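Long-range contact in CCMAN5 (Cellulosimicrobium cellulans, PDB 2XSG), which enables mannose-6-phosphate modification of yeast-produced lysosomal enzymes, probably by hydrolysing alpha-mannosidic linkages as a family 92 glycoside hydrolase: residues Y332-A341 with Y380-T388. Residues are numbered along the deposited sequence; the frame is centred on the assembly and turned at random.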
loop_
_atom_site.group_PDB
_atom_site.type_symbol
_atom_site.label_atom_id
_atom_site.label_comp_id
_atom_site.label_asym_id
_atom_site.label_seq_id
_atom_site.Cartn_x
_atom_site.Cartn_y
_atom_site.Cartn_z
ATOM N N TYR A 332 12.934 -18.308 4.149
ATOM C CA TYR A 332 11.542 -17.886 4.053
ATOM C C TYR A 332 10.660 -19.138 3.941
ATOM O O TYR A 332 11.167 -20.240 3.722
ATOM C CB TYR A 332 11.371 -16.944 2.848
ATOM C CG TYR A 332 11.308 -17.623 1.492
ATOM C CD1 TYR A 332 12.468 -17.911 0.758
ATOM C CD2 TYR A 332 10.075 -17.976 0.933
ATOM C CE1 TYR A 332 12.391 -18.550 -0.509
ATOM C CE2 TYR A 332 9.994 -18.593 -0.320
ATOM C CZ TYR A 332 11.152 -18.887 -1.034
ATOM O OH TYR A 332 11.026 -19.521 -2.269
ATOM N N ARG A 333 9.349 -18.997 4.115
ATOM C CA ARG A 333 8.479 -20.142 3.902
ATOM C C ARG A 333 7.725 -19.992 2.600
ATOM O O ARG A 333 7.145 -18.947 2.322
ATOM C CB ARG A 333 7.497 -20.377 5.057
ATOM C CG ARG A 333 6.529 -21.545 4.738
ATOM C CD ARG A 333 5.750 -22.028 5.929
ATOM N NE ARG A 333 5.286 -20.896 6.699
ATOM C CZ ARG A 333 4.129 -20.265 6.527
ATOM N NH1 ARG A 333 3.249 -20.668 5.613
ATOM N NH2 ARG A 333 3.871 -19.227 7.297
ATOM N N GLY A 334 7.742 -21.050 1.806
ATOM C CA GLY A 334 7.130 -21.038 0.495
ATOM C C GLY A 334 5.694 -21.495 0.571
ATOM O O GLY A 334 5.289 -22.118 1.557
ATOM N N VAL A 335 4.918 -21.192 -0.464
ATOM C CA VAL A 335 3.534 -21.671 -0.567
ATOM C C VAL A 335 3.428 -23.197 -0.571
ATOM O O VAL A 335 2.342 -23.733 -0.381
ATOM C CB VAL A 335 2.787 -21.060 -1.795
ATOM C CG1 VAL A 335 2.489 -19.595 -1.570
ATOM C CG2 VAL A 335 3.592 -21.247 -3.077
ATOM N N ASP A 336 4.548 -23.899 -0.783
ATOM C CA ASP A 336 4.564 -25.364 -0.627
ATOM C C ASP A 336 4.573 -25.788 0.851
ATOM O O ASP A 336 4.372 -26.960 1.181
ATOM C CB ASP A 336 5.724 -26.009 -1.404
ATOM C CG ASP A 336 7.096 -25.493 -0.974
ATOM O OD1 ASP A 336 7.186 -24.581 -0.114
ATOM O OD2 ASP A 336 8.094 -26.010 -1.519
ATOM N N GLY A 337 4.801 -24.835 1.748
ATOM C CA GLY A 337 4.727 -25.119 3.176
ATOM C C GLY A 337 6.093 -25.469 3.731
ATOM O O GLY A 337 6.223 -25.825 4.908
ATOM N N ALA A 338 7.110 -25.355 2.883
ATOM C CA ALA A 338 8.466 -25.714 3.265
ATOM C C ALA A 338 9.387 -24.499 3.364
ATOM O O ALA A 338 9.084 -23.418 2.851
ATOM C CB ALA A 338 9.030 -26.746 2.299
ATOM N N VAL A 339 10.517 -24.698 4.026
ATOM C CA VAL A 339 11.498 -23.658 4.248
ATOM C C VAL A 339 12.474 -23.623 3.069
ATOM O O VAL A 339 12.927 -24.673 2.607
ATOM C CB VAL A 339 12.255 -23.900 5.555
ATOM C CG1 VAL A 339 13.268 -22.790 5.814
ATOM C CG2 VAL A 339 11.264 -24.003 6.722
ATOM N N HIS A 340 12.777 -22.417 2.585
ATOM C CA HIS A 340 13.693 -22.232 1.441
ATOM C C HIS A 340 14.676 -21.114 1.709
ATOM O O HIS A 340 14.405 -20.229 2.523
ATOM C CB HIS A 340 12.922 -21.905 0.156
ATOM C CG HIS A 340 11.878 -22.915 -0.189
ATOM N ND1 HIS A 340 10.531 -22.681 -0.006
ATOM C CD2 HIS A 340 11.984 -24.174 -0.679
ATOM C CE1 HIS A 340 9.851 -23.752 -0.379
ATOM N NE2 HIS A 340 10.710 -24.677 -0.780
ATOM N N ALA A 341 15.809 -21.147 1.007
ATOM C CA ALA A 341 16.794 -20.078 1.096
ATOM C C ALA A 341 16.387 -18.883 0.220
ATOM O O ALA A 341 15.952 -19.048 -0.922
ATOM C CB ALA A 341 18.174 -20.593 0.703
ATOM N N TYR A 380 9.981 -15.583 -7.147
ATOM C CA TYR A 380 10.054 -16.795 -6.318
ATOM C C TYR A 380 8.692 -17.302 -5.898
ATOM O O TYR A 380 8.477 -18.517 -5.822
ATOM C CB TYR A 380 10.870 -16.558 -5.052
ATOM C CG TYR A 380 12.312 -16.916 -5.157
ATOM C CD1 TYR A 380 13.049 -16.565 -6.283
ATOM C CD2 TYR A 380 12.958 -17.605 -4.125
ATOM C CE1 TYR A 380 14.388 -16.891 -6.391
ATOM C CE2 TYR A 380 14.315 -17.937 -4.222
ATOM C CZ TYR A 380 15.009 -17.573 -5.365
ATOM O OH TYR A 380 16.332 -17.853 -5.500
ATOM N N LEU A 381 7.785 -16.364 -5.629
ATOM C CA LEU A 381 6.431 -16.691 -5.191
ATOM C C LEU A 381 5.669 -17.482 -6.250
ATOM O O LEU A 381 5.021 -18.484 -5.931
ATOM C CB LEU A 381 5.656 -15.433 -4.775
ATOM C CG LEU A 381 4.233 -15.707 -4.273
ATOM C CD1 LEU A 381 4.286 -16.493 -2.971
ATOM C CD2 LEU A 381 3.433 -14.431 -4.096
ATOM N N PHE A 382 5.751 -17.027 -7.500
ATOM C CA PHE A 382 5.132 -17.743 -8.630
ATOM C C PHE A 382 5.904 -19.012 -9.007
ATOM O O PHE A 382 5.311 -20.008 -9.400
ATOM C CB PHE A 382 4.925 -16.813 -9.840
ATOM C CG PHE A 382 3.647 -16.006 -9.751
ATOM C CD1 PHE A 382 2.444 -16.538 -10.189
ATOM C CD2 PHE A 382 3.639 -14.741 -9.157
ATOM C CE1 PHE A 382 1.241 -15.811 -10.073
ATOM C CE2 PHE A 382 2.456 -14.017 -9.045
ATOM C CZ PHE A 382 1.252 -14.562 -9.497
ATOM N N ALA A 383 7.224 -18.973 -8.863
ATOM C CA ALA A 383 8.059 -20.134 -9.123
ATOM C C ALA A 383 7.703 -21.260 -8.142
ATOM O O ALA A 383 7.668 -22.450 -8.529
ATOM C CB ALA A 383 9.513 -19.762 -9.022
ATOM N N ASP A 384 7.414 -20.872 -6.899
ATOM C CA ASP A 384 6.974 -21.794 -5.851
ATOM C C ASP A 384 5.605 -22.421 -6.136
ATOM O O ASP A 384 5.443 -23.644 -5.976
ATOM C CB ASP A 384 6.986 -21.117 -4.471
ATOM C CG ASP A 384 8.396 -20.895 -3.935
ATOM O OD1 ASP A 384 9.362 -21.461 -4.516
ATOM O OD2 ASP A 384 8.544 -20.140 -2.942
ATOM N N ALA A 385 4.635 -21.613 -6.561
ATOM C CA ALA A 385 3.343 -22.152 -7.005
ATOM C C ALA A 385 3.545 -23.216 -8.086
ATOM O O ALA A 385 2.974 -24.310 -8.013
ATOM C CB ALA A 385 2.417 -21.038 -7.508
ATOM N N GLU A 386 4.374 -22.904 -9.074
ATOM C CA GLU A 386 4.671 -23.846 -10.146
ATOM C C GLU A 386 5.324 -25.143 -9.626
ATOM O O GLU A 386 4.948 -26.247 -10.042
ATOM C CB GLU A 386 5.528 -23.160 -11.220
ATOM C CG GLU A 386 6.100 -24.077 -12.273
ATOM C CD GLU A 386 5.060 -24.593 -13.254
ATOM O OE1 GLU A 386 3.865 -24.241 -13.164
ATOM O OE2 GLU A 386 5.462 -25.332 -14.150
ATOM N N ALA A 387 6.283 -24.987 -8.712
ATOM C CA ALA A 387 7.013 -26.096 -8.082
ATOM C C ALA A 387 6.135 -27.127 -7.366
ATOM O O ALA A 387 6.498 -28.303 -7.309
ATOM C CB ALA A 387 8.081 -25.550 -7.108
ATOM N N THR A 388 4.997 -26.685 -6.813
ATOM C CA THR A 388 4.065 -27.597 -6.136
ATOM C C THR A 388 3.537 -28.661 -7.111
ATOM O O THR A 388 3.137 -29.757 -6.696
ATOM C CB THR A 388 2.864 -26.875 -5.489
ATOM O OG1 THR A 388 2.063 -26.247 -6.505
ATOM C CG2 THR A 388 3.325 -25.840 -4.467
HETATM O O HOH W 1 6.283 -19.073 -2.000
HETATM O O HOH W 2 9.661 -24.226 -3.988
#
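A two-stranded antiparallel hairpin meets the last turns of helix 368-387 here, and the evidence centres on one carboxylate, that of Asp-384. Tyr-332 OH donates to Asp-384 OD2 at 2.6 Å, and OD2 accepts on its syn lone pair; OD2 lies at the ring edge near its plane, and ring and carboxylate are nearly coplanar, 14° apart. With CG between its backbone N and carbonyl carbon (chi1 78°), Tyr-332 reaches from the hairpin to the helix. A water 2.7 Å from Asp-384 OD2 donates to it and accepts from the backbone N of Val-335, linking the turn to the same atom. The other oxygen, OD1, is held by a salt bridge to Arg-426, which would favour the charged carboxylate; the same arginine makes a cation-pi contact with Tyr-380. The two tyrosine side chains cross at about a right angle, Tyr-332 CE1 lying at the edge of the Tyr-380 ring, 3.8 Å from Tyr-380 CD2. A phenylalanine at Tyr-332 would probably leave Asp-384 OD2 without its direct bond to the hairpin. Val-335 lies against this face of the helix: CG1 touches Leu-381 CD1 at 3.8 Å, while CG2 lies 3.7 Å from Asp-384 CB. Asp-336 CB meets Thr-388 CG2 at 3.9 Å. The type I turn from Gly-334 to Gly-337 is thus packed against the helix, a beta-hairpin docked on an alpha-helix within the catalytic domain.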